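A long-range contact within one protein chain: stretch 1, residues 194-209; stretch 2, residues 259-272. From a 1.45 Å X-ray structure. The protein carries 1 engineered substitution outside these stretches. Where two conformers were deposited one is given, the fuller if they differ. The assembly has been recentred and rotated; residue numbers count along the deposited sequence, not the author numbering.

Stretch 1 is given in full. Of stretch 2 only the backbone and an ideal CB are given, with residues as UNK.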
ATOM      1  N   VAL A 194     -16.734   2.522 -17.907  1.00  5.55           N
ATOM      2  CA  VAL A 194     -15.797   1.621 -18.566  1.00  5.84           C
ATOM      3  C   VAL A 194     -14.364   1.781 -18.019  1.00  5.88           C
ATOM      4  O   VAL A 194     -13.512   0.903 -18.251  1.00  6.77           O
ATOM      5  CB  VAL A 194     -15.870   1.821 -20.116  1.00  6.82           C
ATOM      6  CG1 VAL A 194     -15.328   3.236 -20.532  1.00  8.00           C
ATOM      7  CG2 VAL A 194     -15.167   0.676 -20.849  1.00  8.56           C
ATOM      8  N   ARG A 195     -14.137   2.851 -17.273  1.00  5.36           N
ATOM      9  CA  ARG A 195     -12.810   3.076 -16.661  1.00  5.37           C
ATOM     10  C   ARG A 195     -12.658   2.497 -15.274  1.00  5.53           C
ATOM     11  O   ARG A 195     -11.691   2.789 -14.565  1.00  5.87           O
ATOM     12  CB  ARG A 195     -12.493   4.582 -16.628  1.00  6.37           C
ATOM     13  CG  ARG A 195     -12.411   5.101 -18.076  1.00  9.30           C
ATOM     14  CD  ARG A 195     -12.768   6.512 -18.110  1.00 14.00           C
ATOM     15  NE  ARG A 195     -12.606   7.137 -19.443  1.00 13.86           N
ATOM     16  CZ  ARG A 195     -13.566   7.844 -20.026  1.00 12.58           C
ATOM     17  NH1 ARG A 195     -14.755   7.968 -19.461  1.00 11.27           N
ATOM     18  NH2 ARG A 195     -13.308   8.464 -21.174  1.00 10.66           N
ATOM     19  N   ASN A 196     -13.646   1.672 -14.848  1.00  4.23           N
ATOM     20  CA  ASN A 196     -13.556   1.070 -13.508  1.00  3.35           C
ATOM     21  C   ASN A 196     -12.578  -0.086 -13.478  1.00  3.38           C
ATOM     22  O   ASN A 196     -12.901  -1.205 -13.820  1.00  3.99           O
ATOM     23  CB  ASN A 196     -14.936   0.629 -13.020  1.00  4.24           C
ATOM     24  CG  ASN A 196     -14.909   0.120 -11.612  1.00  4.46           C
ATOM     25  OD1 ASN A 196     -13.847  -0.207 -11.084  1.00  4.64           O
ATOM     26  ND2 ASN A 196     -16.072   0.004 -10.998  1.00  5.36           N
ATOM     27  N   ASN A 197     -11.331   0.247 -13.083  1.00  3.20           N
ATOM     28  CA  ASN A 197     -10.299  -0.763 -13.113  1.00  2.40           C
ATOM     29  C   ASN A 197     -10.564  -1.886 -12.153  1.00  2.60           C
ATOM     30  O   ASN A 197     -10.091  -3.007 -12.402  1.00  3.55           O
ATOM     31  CB  ASN A 197      -8.922  -0.132 -12.760  1.00  3.10           C
ATOM     32  CG  ASN A 197      -7.800  -1.046 -13.137  1.00  3.32           C
ATOM     33  OD1 ASN A 197      -7.547  -1.262 -14.359  1.00  4.19           O
ATOM     34  ND2 ASN A 197      -7.076  -1.586 -12.129  1.00  3.50           N
ATOM     35  N   SER A 198     -11.306  -1.628 -11.064  1.00  2.80           N
ATOM     36  CA  SER A 198     -11.593  -2.736 -10.109  1.00  2.65           C
ATOM     37  C   SER A 198     -12.451  -3.799 -10.788  1.00  2.70           C
ATOM     38  O   SER A 198     -12.288  -5.023 -10.584  1.00  3.93           O
ATOM     39  CB  SER A 198     -12.382  -2.203  -8.905  1.00  2.88           C
ATOM     40  OG  SER A 198     -11.589  -1.175  -8.278  1.00  4.19           O
ATOM     41  N   ALA A 199     -13.366  -3.352 -11.654  1.00  2.52           N
ATOM     42  CA  ALA A 199     -14.212  -4.315 -12.379  1.00  3.22           C
ATOM     43  C   ALA A 199     -13.394  -5.114 -13.425  1.00  3.57           C
ATOM     44  O   ALA A 199     -13.610  -6.324 -13.607  1.00  5.11           O
ATOM     45  CB  ALA A 199     -15.400  -3.581 -12.996  1.00  4.23           C
ATOM     46  N   TRP A 200     -12.461  -4.429 -14.113  1.00  3.04           N
ATOM     47  CA  TRP A 200     -11.568  -5.138 -15.029  1.00  4.15           C
ATOM     48  C   TRP A 200     -10.732  -6.171 -14.283  1.00  4.19           C
ATOM     49  O   TRP A 200     -10.538  -7.278 -14.789  1.00  4.34           O
ATOM     50  CB  TRP A 200     -10.641  -4.155 -15.761  1.00  4.48           C
ATOM     51  CG  TRP A 200     -11.345  -3.400 -16.836  1.00  3.89           C
ATOM     52  CD1 TRP A 200     -11.823  -2.101 -16.759  1.00  4.91           C
ATOM     53  CD2 TRP A 200     -11.655  -3.879 -18.163  1.00  5.06           C
ATOM     54  NE1 TRP A 200     -12.398  -1.748 -17.975  1.00  4.90           N
ATOM     55  CE2 TRP A 200     -12.323  -2.826 -18.841  1.00  5.40           C
ATOM     56  CE3 TRP A 200     -11.452  -5.105 -18.822  1.00  5.63           C
ATOM     57  CZ2 TRP A 200     -12.791  -2.956 -20.169  1.00  6.05           C
ATOM     58  CZ3 TRP A 200     -11.911  -5.225 -20.160  1.00  6.66           C
ATOM     59  CH2 TRP A 200     -12.536  -4.147 -20.814  1.00  6.15           C
ATOM     60  N   ASN A 201     -10.235  -5.821 -13.084  1.00  3.04           N
ATOM     61  CA  ASN A 201      -9.426  -6.758 -12.331  1.00  2.92           C
ATOM     62  C   ASN A 201     -10.221  -8.006 -11.946  1.00  3.27           C
ATOM     63  O   ASN A 201      -9.704  -9.126 -11.997  1.00  4.39           O
ATOM     64  CB  ASN A 201      -8.807  -6.019 -11.111  1.00  4.11           C
ATOM     65  CG  ASN A 201      -7.969  -6.960 -10.272  1.00  3.88           C
ATOM     66  OD1 ASN A 201      -6.845  -7.300 -10.670  1.00  5.42           O
ATOM     67  ND2 ASN A 201      -8.543  -7.507  -9.186  1.00  4.23           N
ATOM     68  N   HIS A 202     -11.471  -7.778 -11.520  1.00  3.33           N
ATOM     69  CA  HIS A 202     -12.326  -8.937 -11.151  1.00  3.82           C
ATOM     70  C   HIS A 202     -12.621  -9.732 -12.405  1.00  4.18           C
ATOM     71  O   HIS A 202     -12.659 -10.984 -12.352  1.00  4.54           O
ATOM     72  CB  HIS A 202     -13.607  -8.409 -10.522  1.00  4.33           C
ATOM     73  CG  HIS A 202     -14.410  -9.487  -9.835  1.00  4.32           C
ATOM     74  ND1 HIS A 202     -14.009 -10.015  -8.625  1.00  5.82           N
ATOM     75  CD2 HIS A 202     -15.586 -10.094 -10.156  1.00  4.85           C
ATOM     76  CE1 HIS A 202     -14.888 -10.917  -8.241  1.00  6.85           C
ATOM     77  NE2 HIS A 202     -15.836 -10.997  -9.165  1.00  5.50           N
ATOM     78  N   ARG A 203     -12.783  -9.085 -13.560  1.00  3.57           N
ATOM     79  CA  ARG A 203     -13.029  -9.827 -14.830  1.00  4.23           C
ATOM     80  C   ARG A 203     -11.853 -10.770 -15.108  1.00  5.35           C
ATOM     81  O   ARG A 203     -12.060 -11.917 -15.523  1.00  6.07           O
ATOM     82  CB  ARG A 203     -13.182  -8.857 -16.014  1.00  5.58           C
ATOM     83  CG  ARG A 203     -13.709  -9.615 -17.269  1.00  6.36           C
ATOM     84  CD  ARG A 203     -13.797  -8.626 -18.493  1.00  7.75           C
ATOM     85  NE  ARG A 203     -14.369  -9.405 -19.577  1.00  9.43           N
ATOM     86  CZ  ARG A 203     -15.657  -9.453 -19.895  1.00 10.44           C
ATOM     87  NH1 ARG A 203     -16.558  -8.639 -19.302  1.00 11.01           N
ATOM     88  NH2 ARG A 203     -16.044 -10.332 -20.823  1.00 11.67           N
ATOM     89  N   TYR A 204     -10.636 -10.270 -14.901  1.00  5.31           N
ATOM     90  CA  TYR A 204      -9.478 -11.129 -15.147  1.00  4.94           C
ATOM     91  C   TYR A 204      -9.529 -12.378 -14.217  1.00  5.53           C
ATOM     92  O   TYR A 204      -9.286 -13.517 -14.648  1.00  7.02           O
ATOM     93  CB  TYR A 204      -8.161 -10.355 -14.922  1.00  5.59           C
ATOM     94  CG  TYR A 204      -6.979 -11.260 -15.244  1.00  5.26           C
ATOM     95  CD1 TYR A 204      -6.413 -12.123 -14.273  1.00  6.87           C
ATOM     96  CD2 TYR A 204      -6.387 -11.233 -16.525  1.00  6.18           C
ATOM     97  CE1 TYR A 204      -5.336 -12.966 -14.581  1.00  7.32           C
ATOM     98  CE2 TYR A 204      -5.296 -12.052 -16.838  1.00  6.26           C
ATOM     99  CZ  TYR A 204      -4.803 -12.943 -15.863  1.00  7.06           C
ATOM    100  OH  TYR A 204      -3.745 -13.789 -16.173  1.00  8.12           O
ATOM    101  N   MET A 205      -9.863 -12.189 -12.958  1.00  6.14           N
ATOM    102  CA  MET A 205      -9.977 -13.336 -12.076  1.00  6.77           C
ATOM    103  C   MET A 205     -11.026 -14.334 -12.592  1.00  7.14           C
ATOM    104  O   MET A 205     -10.786 -15.569 -12.634  1.00  6.86           O
ATOM    105  CB  MET A 205     -10.392 -12.870 -10.722  1.00  9.31           C
ATOM    106  CG  MET A 205     -10.413 -14.008  -9.709  1.00 13.03           C
ATOM    107  SD  MET A 205     -12.035 -14.265  -9.053  1.00 21.83           S
ATOM    108  CE  MET A 205     -12.999 -12.957  -9.507  1.00 23.02           C
ATOM    109  N   LEU A 206     -12.187 -13.820 -13.010  1.00  6.05           N
ATOM    110  CA  LEU A 206     -13.269 -14.741 -13.436  1.00  5.33           C
ATOM    111  C   LEU A 206     -12.812 -15.512 -14.643  1.00  6.21           C
ATOM    112  O   LEU A 206     -13.142 -16.704 -14.764  1.00  7.61           O
ATOM    113  CB  LEU A 206     -14.506 -13.924 -13.833  1.00  6.62           C
ATOM    114  CG  LEU A 206     -15.193 -13.177 -12.688  1.00  6.22           C
ATOM    115  CD1 LEU A 206     -16.348 -12.331 -13.234  1.00  7.69           C
ATOM    116  CD2 LEU A 206     -15.689 -14.128 -11.572  1.00  6.09           C
ATOM    117  N   ARG A 207     -12.117 -14.868 -15.574  1.00  7.45           N
ATOM    118  CA  ARG A 207     -11.810 -15.518 -16.854  1.00  8.27           C
ATOM    119  C   ARG A 207     -10.491 -16.285 -16.881  1.00  9.47           C
ATOM    120  O   ARG A 207     -10.406 -17.340 -17.546  1.00 11.60           O
ATOM    121  CB  ARG A 207     -11.830 -14.495 -17.983  1.00  9.04           C
ATOM    122  CG  ARG A 207     -13.231 -13.866 -18.227  1.00  9.27           C
ATOM    123  CD  ARG A 207     -14.142 -14.896 -18.820  1.00 13.21           C
ATOM    124  NE  ARG A 207     -15.300 -14.309 -19.475  1.00 15.35           N
ATOM    125  CZ  ARG A 207     -16.548 -14.713 -19.237  1.00 15.71           C
ATOM    126  NH1 ARG A 207     -16.778 -15.614 -18.258  1.00 16.22           N
ATOM    127  NH2 ARG A 207     -17.549 -14.171 -19.923  1.00 16.68           N
ATOM    128  N   PHE A 208      -9.488 -15.764 -16.172  1.00  8.75           N
ATOM    129  CA  PHE A 208      -8.113 -16.227 -16.327  1.00 10.00           C
ATOM    130  C   PHE A 208      -7.486 -16.538 -15.016  1.00 11.15           C
ATOM    131  O   PHE A 208      -6.365 -17.038 -15.005  1.00 13.12           O
ATOM    132  CB  PHE A 208      -7.286 -15.204 -17.148  1.00 11.19           C
ATOM    133  CG  PHE A 208      -7.802 -15.054 -18.527  1.00 11.24           C
ATOM    134  CD1 PHE A 208      -7.630 -16.092 -19.417  1.00 13.03           C
ATOM    135  CD2 PHE A 208      -8.570 -13.947 -18.895  1.00 10.02           C
ATOM    136  CE1 PHE A 208      -8.153 -16.018 -20.688  1.00 14.28           C
ATOM    137  CE2 PHE A 208      -9.070 -13.837 -20.187  1.00 11.86           C
ATOM    138  CZ  PHE A 208      -8.874 -14.907 -21.076  1.00 13.07           C
ATOM    139  N   GLY A 209      -8.167 -16.281 -13.902  1.00 10.35           N
ATOM    140  CA  GLY A 209      -7.537 -16.570 -12.617  1.00 11.30           C
ATOM    141  C   GLY A 209      -7.429 -18.046 -12.285  1.00  9.52           C
ATOM    142  O   GLY A 209      -8.261 -18.843 -12.716  1.00 11.33           O
ATOM    143  N   UNK A 259      -6.811   3.347 -19.825  1.00  6.51           N
ATOM    144  CA  UNK A 259      -5.753   2.345 -19.695  0.57  6.92           C
ATOM    145  C   UNK A 259      -6.287   0.940 -19.428  1.00  6.71           C
ATOM    146  O   UNK A 259      -5.706  -0.035 -19.871  1.00  7.31           O
ATOM    147  CB  UNK A 259      -4.798   2.747 -18.569  0.57  6.92           C
ATOM    148  N   UNK A 260      -7.371   0.844 -18.650  1.00  5.98           N
ATOM    149  CA  UNK A 260      -7.762  -0.472 -18.088  1.00  6.04           C
ATOM    150  C   UNK A 260      -7.931  -1.606 -19.111  1.00  6.50           C
ATOM    151  O   UNK A 260      -7.370  -2.660 -18.904  1.00  6.60           O
ATOM    152  CB  UNK A 260      -9.080  -0.314 -17.327  1.00  6.04           C
ATOM    153  N   UNK A 261      -8.702  -1.392 -20.207  1.00  7.07           N
ATOM    154  CA  UNK A 261      -8.862  -2.502 -21.173  1.00  6.92           C
ATOM    155  C   UNK A 261      -7.565  -2.811 -21.925  1.00  7.39           C
ATOM    156  O   UNK A 261      -7.403  -3.947 -22.327  1.00  7.90           O
ATOM    157  CB  UNK A 261      -9.964  -2.166 -22.180  1.00  6.92           C
ATOM    158  N   UNK A 262      -6.684  -1.829 -22.119  1.00  6.88           N
ATOM    159  CA  UNK A 262      -5.395  -2.117 -22.763  1.00  6.90           C
ATOM    160  C   UNK A 262      -4.573  -3.018 -21.852  1.00  7.24           C
ATOM    161  O   UNK A 262      -3.935  -3.982 -22.313  1.00  7.90           O
ATOM    162  CB  UNK A 262      -4.632  -0.828 -23.076  1.00  6.90           C
ATOM    163  N   UNK A 263      -4.556  -2.711 -20.551  1.00  6.51           N
ATOM    164  CA  UNK A 263      -3.810  -3.546 -19.601  1.00  6.70           C
ATOM    165  C   UNK A 263      -4.457  -4.932 -19.519  1.00  6.44           C
ATOM    166  O   UNK A 263      -3.762  -5.935 -19.430  1.00  7.23           O
ATOM    167  CB  UNK A 263      -3.765  -2.892 -18.219  1.00  6.70           C
ATOM    168  N   UNK A 264      -5.777  -4.992 -19.529  1.00  6.79           N
ATOM    169  CA  UNK A 264      -6.460  -6.296 -19.476  1.00  7.01           C
ATOM    170  C   UNK A 264      -6.053  -7.116 -20.714  1.00  7.31           C
ATOM    171  O   UNK A 264      -5.681  -8.301 -20.600  1.00  7.59           O
ATOM    172  CB  UNK A 264      -7.979  -6.120 -19.414  1.00  7.01           C
ATOM    173  N   UNK A 265      -6.051  -6.505 -21.891  1.00  7.20           N
ATOM    174  CA  UNK A 265      -5.671  -7.247 -23.105  1.00  7.67           C
ATOM    175  C   UNK A 265      -4.233  -7.739 -23.069  1.00  8.03           C
ATOM    176  O   UNK A 265      -3.948  -8.866 -23.489  1.00  9.81           O
ATOM    177  CB  UNK A 265      -5.871  -6.367 -24.341  1.00  7.67           C
ATOM    178  N   UNK A 266      -3.323  -6.911 -22.559  1.00  7.96           N
ATOM    179  CA  UNK A 266      -1.950  -7.412 -22.355  1.00  8.99           C
ATOM    180  C   UNK A 266      -1.971  -8.645 -21.455  1.00  9.34           C
ATOM    181  O   UNK A 266      -1.247  -9.607 -21.709  1.00 11.08           O
ATOM    182  CB  UNK A 266      -1.059  -6.328 -21.745  1.00  8.99           C
ATOM    183  N   UNK A 267      -2.752  -8.603 -20.390  1.00  9.14           N
ATOM    184  CA  UNK A 267      -2.817  -9.753 -19.508  1.00  9.95           C
ATOM    185  C   UNK A 267      -3.409 -10.961 -20.198  1.00  9.79           C
ATOM    186  O   UNK A 267      -2.946 -12.104 -19.990  1.00 10.76           O
ATOM    187  CB  UNK A 267      -3.633  -9.416 -18.258  1.00  9.95           C
ATOM    188  N   UNK A 268      -4.432 -10.765 -21.017  1.00  8.97           N
ATOM    189  CA  UNK A 268      -4.999 -11.912 -21.750  1.00 10.11           C
ATOM    190  C   UNK A 268      -3.999 -12.524 -22.709  1.00 10.46           C
ATOM    191  O   UNK A 268      -3.861 -13.759 -22.766  1.00 10.57           O
ATOM    192  CB  UNK A 268      -6.249 -11.486 -22.523  1.00 10.11           C
ATOM    193  N   UNK A 269      -3.274 -11.665 -23.442  1.00 10.60           N
ATOM    194  CA  UNK A 269      -2.269 -12.195 -24.405  1.00 11.01           C
ATOM    195  C   UNK A 269      -1.163 -12.939 -23.661  1.00 11.66           C
ATOM    196  O   UNK A 269      -0.728 -13.998 -24.094  1.00 12.59           O
ATOM    197  CB  UNK A 269      -1.664 -11.065 -25.240  1.00 11.01           C
ATOM    198  N   UNK A 270      -0.697 -12.387 -22.537  1.00 10.80           N
ATOM    199  CA  UNK A 270       0.304 -13.128 -21.734  1.00 11.75           C
ATOM    200  C   UNK A 270      -0.232 -14.476 -21.260  1.00 12.68           C
ATOM    201  O   UNK A 270       0.469 -15.503 -21.328  1.00 14.44           O
ATOM    202  CB  UNK A 270       0.734 -12.297 -20.523  1.00 11.75           C
ATOM    203  N   UNK A 271      -1.460 -14.482 -20.753  1.00 11.65           N
ATOM    204  CA  UNK A 271      -2.039 -15.753 -20.282  1.00 12.22           C
ATOM    205  C   UNK A 271      -2.096 -16.775 -21.406  1.00 13.39           C
ATOM    206  O   UNK A 271      -1.794 -18.000 -21.203  1.00 14.38           O
ATOM    207  CB  UNK A 271      -3.441 -15.529 -19.713  1.00 12.22           C
ATOM    208  N   UNK A 272      -2.484 -16.307 -22.588  1.00 12.88           N
ATOM    209  CA  UNK A 272      -2.679 -17.200 -23.736  1.00 13.94           C
ATOM    210  C   UNK A 272      -1.367 -17.582 -24.464  1.00 15.23           C
ATOM    211  O   UNK A 272      -1.373 -18.457 -25.353  1.00 17.53           O
ATOM    212  CB  UNK A 272      -3.632 -16.534 -24.730  1.00 13.94           C
TER

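Stretch 2 is helical and runs nearly parallel to helix 197-208. The axes cross at -17° and approach to 9.6 Å.

Position 259 points sideways, with nothing of stretch 1 near its CB. Many side chains would fit. It is Arg259, which makes no contact here.

Position 260 points toward stretch 1. Its ideal CB is 3.3 Å from Trp200 CD1 and 3.5 Å from Asn197 OD1. That leaves little room and offers an acceptor. Alanine or serine would suit, and serine could also donate. It is Ser260. Its OG donates to Asn197 OD1 at 2.7 Å. A water donates to both Asn197 OD1 (2.8 Å) and Ser260 O (3.0 Å).

Position 261 points sideways, its ideal CB 3.5 Å from Trp200 CH2. A compact apolar residue would suit the indole. Proline is also possible, since its phi is -69° and its nitrogen has no helical hydrogen bond within the stretch. It is Pro261. Its CB lies over a face of Trp200, 3.6 Å from Trp200 CZ2, in a CH-pi contact.

Positions 262 and 263 have no neighbour in stretch 1 near CB, so the choice is wide. They are Trp262 and Ser263.

Position 264 points into a hollow formed by Trp200, Arg203, Tyr204 and Phe208. A long apolar or aromatic side chain would suit. It is Tyr264, a knob in that hole. Trp200 CE3 lies over one face of its ring, 3.5 Å from Tyr264 CG. Tyr264 CE1 is 3.7 Å from Tyr204 CB. Tyr264 OH reaches Arg203 CG at 3.6 Å and has a hydrogen bond elsewhere in the structure.

Position 265 points away and 266 is out of reach, so stretch 1 sets no limit on either. They are Ala265 and Arg266.

Position 267 points toward stretch 1, but its ideal CB would sit 3.4 Å from Tyr204 CE2, a tight fit. Glycine or alanine is likeliest. It is Gly267. A water donates to Gly267 O at 2.8 Å and hydrogen-bonds Tyr204 OH at 2.7 Å.

Position 268 points sideways, its ideal CB 4.4 Å from Phe208 CE2. Valine, isoleucine or leucine would suit. It is Val268, with CG2 3.6 Å from Phe208 CE2.

Positions 269 and 270 are unconstrained by stretch 1. They are Leu269 and Gln270.

Position 271 points toward Tyr204 and Phe208. Small residues suit it. It is Ala271, whose CB is 3.9 Å from Tyr204 OH and 4.2 Å from Phe208 CD1.

Position 272 points sideways with nothing of stretch 1 near its CB, so many side chains would fit; it is Ala272.

Stretch 2 (259-272) RSPWSYARGVLQAA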
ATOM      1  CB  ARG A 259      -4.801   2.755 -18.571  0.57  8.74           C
ATOM      2  CG  ARG A 259      -3.701   1.747 -18.264  0.57 11.31           C
ATOM      3  CD  ARG A 259      -2.815   2.340 -17.186  0.57 13.22           C
ATOM      4  NE  ARG A 259      -2.296   3.672 -17.581  0.57 15.63           N
ATOM      5  CZ  ARG A 259      -1.267   3.905 -18.389  0.57 14.65           C
ATOM      6  NH1 ARG A 259      -0.526   2.888 -18.876  0.57 15.64           N
ATOM      7  NH2 ARG A 259      -0.923   5.175 -18.638  0.57 12.46           N
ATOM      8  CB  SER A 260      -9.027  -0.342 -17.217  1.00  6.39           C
ATOM      9  OG  SER A 260      -8.755   0.493 -16.080  1.00  5.79           O
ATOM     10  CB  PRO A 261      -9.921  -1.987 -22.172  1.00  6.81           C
ATOM     11  CG  PRO A 261      -9.855  -0.448 -22.054  1.00  7.05           C
ATOM     12  CD  PRO A 261      -9.621  -0.270 -20.525  1.00  6.97           C
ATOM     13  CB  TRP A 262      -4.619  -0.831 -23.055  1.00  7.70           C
ATOM     14  CG  TRP A 262      -5.229   0.011 -24.145  1.00  8.65           C
ATOM     15  CD1 TRP A 262      -6.021   1.101 -23.975  1.00  8.71           C
ATOM     16  CD2 TRP A 262      -4.995  -0.105 -25.553  1.00  8.92           C
ATOM     17  NE1 TRP A 262      -6.331   1.676 -25.207  1.00  9.14           N
ATOM     18  CE2 TRP A 262      -5.726   0.938 -26.189  1.00  9.02           C
ATOM     19  CE3 TRP A 262      -4.253  -1.004 -26.354  1.00  9.88           C
ATOM     20  CZ2 TRP A 262      -5.703   1.129 -27.599  1.00  9.53           C
ATOM     21  CZ3 TRP A 262      -4.273  -0.838 -27.769  1.00 11.15           C
ATOM     22  CH2 TRP A 262      -4.964   0.242 -28.356  1.00 10.91           C
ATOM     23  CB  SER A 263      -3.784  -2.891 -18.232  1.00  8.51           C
ATOM     24  OG  SER A 263      -3.112  -1.622 -18.324  1.00 11.05           O
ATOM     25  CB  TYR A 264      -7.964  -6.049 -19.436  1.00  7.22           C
ATOM     26  CG  TYR A 264      -8.772  -7.301 -19.377  1.00  6.64           C
ATOM     27  CD1 TYR A 264      -8.912  -7.979 -18.150  1.00  7.97           C
ATOM     28  CD2 TYR A 264      -9.378  -7.837 -20.517  1.00  8.02           C
ATOM     29  CE1 TYR A 264      -9.642  -9.150 -18.087  1.00  7.97           C
ATOM     30  CE2 TYR A 264     -10.131  -9.035 -20.474  1.00  7.52           C
ATOM     31  CZ  TYR A 264     -10.247  -9.679 -19.252  1.00  7.76           C
ATOM     32  OH  TYR A 264     -10.957 -10.865 -19.146  1.00  9.21           O
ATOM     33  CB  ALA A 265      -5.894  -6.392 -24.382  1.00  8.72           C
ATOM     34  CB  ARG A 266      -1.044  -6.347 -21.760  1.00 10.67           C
ATOM     35  CG  ARG A 266      -0.747  -5.224 -22.722  1.00 12.54           C
ATOM     36  CD  ARG A 266      -0.017  -4.115 -22.065  1.00 14.08           C
ATOM     37  NE  ARG A 266       0.489  -3.070 -22.973  1.00 14.80           N
ATOM     38  CZ  ARG A 266       1.711  -3.047 -23.524  1.00 16.45           C
ATOM     39  NH1 ARG A 266       2.569  -4.035 -23.341  1.00 16.38           N
ATOM     40  NH2 ARG A 266       2.057  -2.005 -24.275  1.00 17.13           N
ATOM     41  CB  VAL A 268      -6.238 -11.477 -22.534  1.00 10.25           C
ATOM     42  CG1 VAL A 268      -6.759 -12.643 -23.430  1.00 11.55           C
ATOM     43  CG2 VAL A 268      -7.335 -10.988 -21.551  1.00 10.45           C
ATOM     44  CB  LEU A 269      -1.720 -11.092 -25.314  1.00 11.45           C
ATOM     45  CG  LEU A 269      -2.788 -10.503 -26.249  1.00 11.90           C
ATOM     46  CD1 LEU A 269      -2.305  -9.174 -26.872  1.00 13.54           C
ATOM     47  CD2 LEU A 269      -3.109 -11.477 -27.373  1.00 11.68           C
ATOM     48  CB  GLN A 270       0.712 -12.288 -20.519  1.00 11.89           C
ATOM     49  CG  GLN A 270       1.585 -13.021 -19.461  1.00 12.35           C
ATOM     50  CD  GLN A 270       3.041 -13.220 -19.905  1.00 15.11           C
ATOM     51  OE1 GLN A 270       3.431 -12.911 -21.054  1.00 16.92           O
ATOM     52  NE2 GLN A 270       3.848 -13.762 -18.993  1.00 16.30           N
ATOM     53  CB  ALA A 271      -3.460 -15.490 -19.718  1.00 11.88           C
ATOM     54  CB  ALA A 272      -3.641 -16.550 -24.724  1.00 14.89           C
TER
HETATM   55  O   HOH W   1      -6.884  -3.361 -16.077  1.00  7.20           O
HETATM   56  O   HOH W   2      -1.697 -12.727 -17.550  1.00 13.29           O
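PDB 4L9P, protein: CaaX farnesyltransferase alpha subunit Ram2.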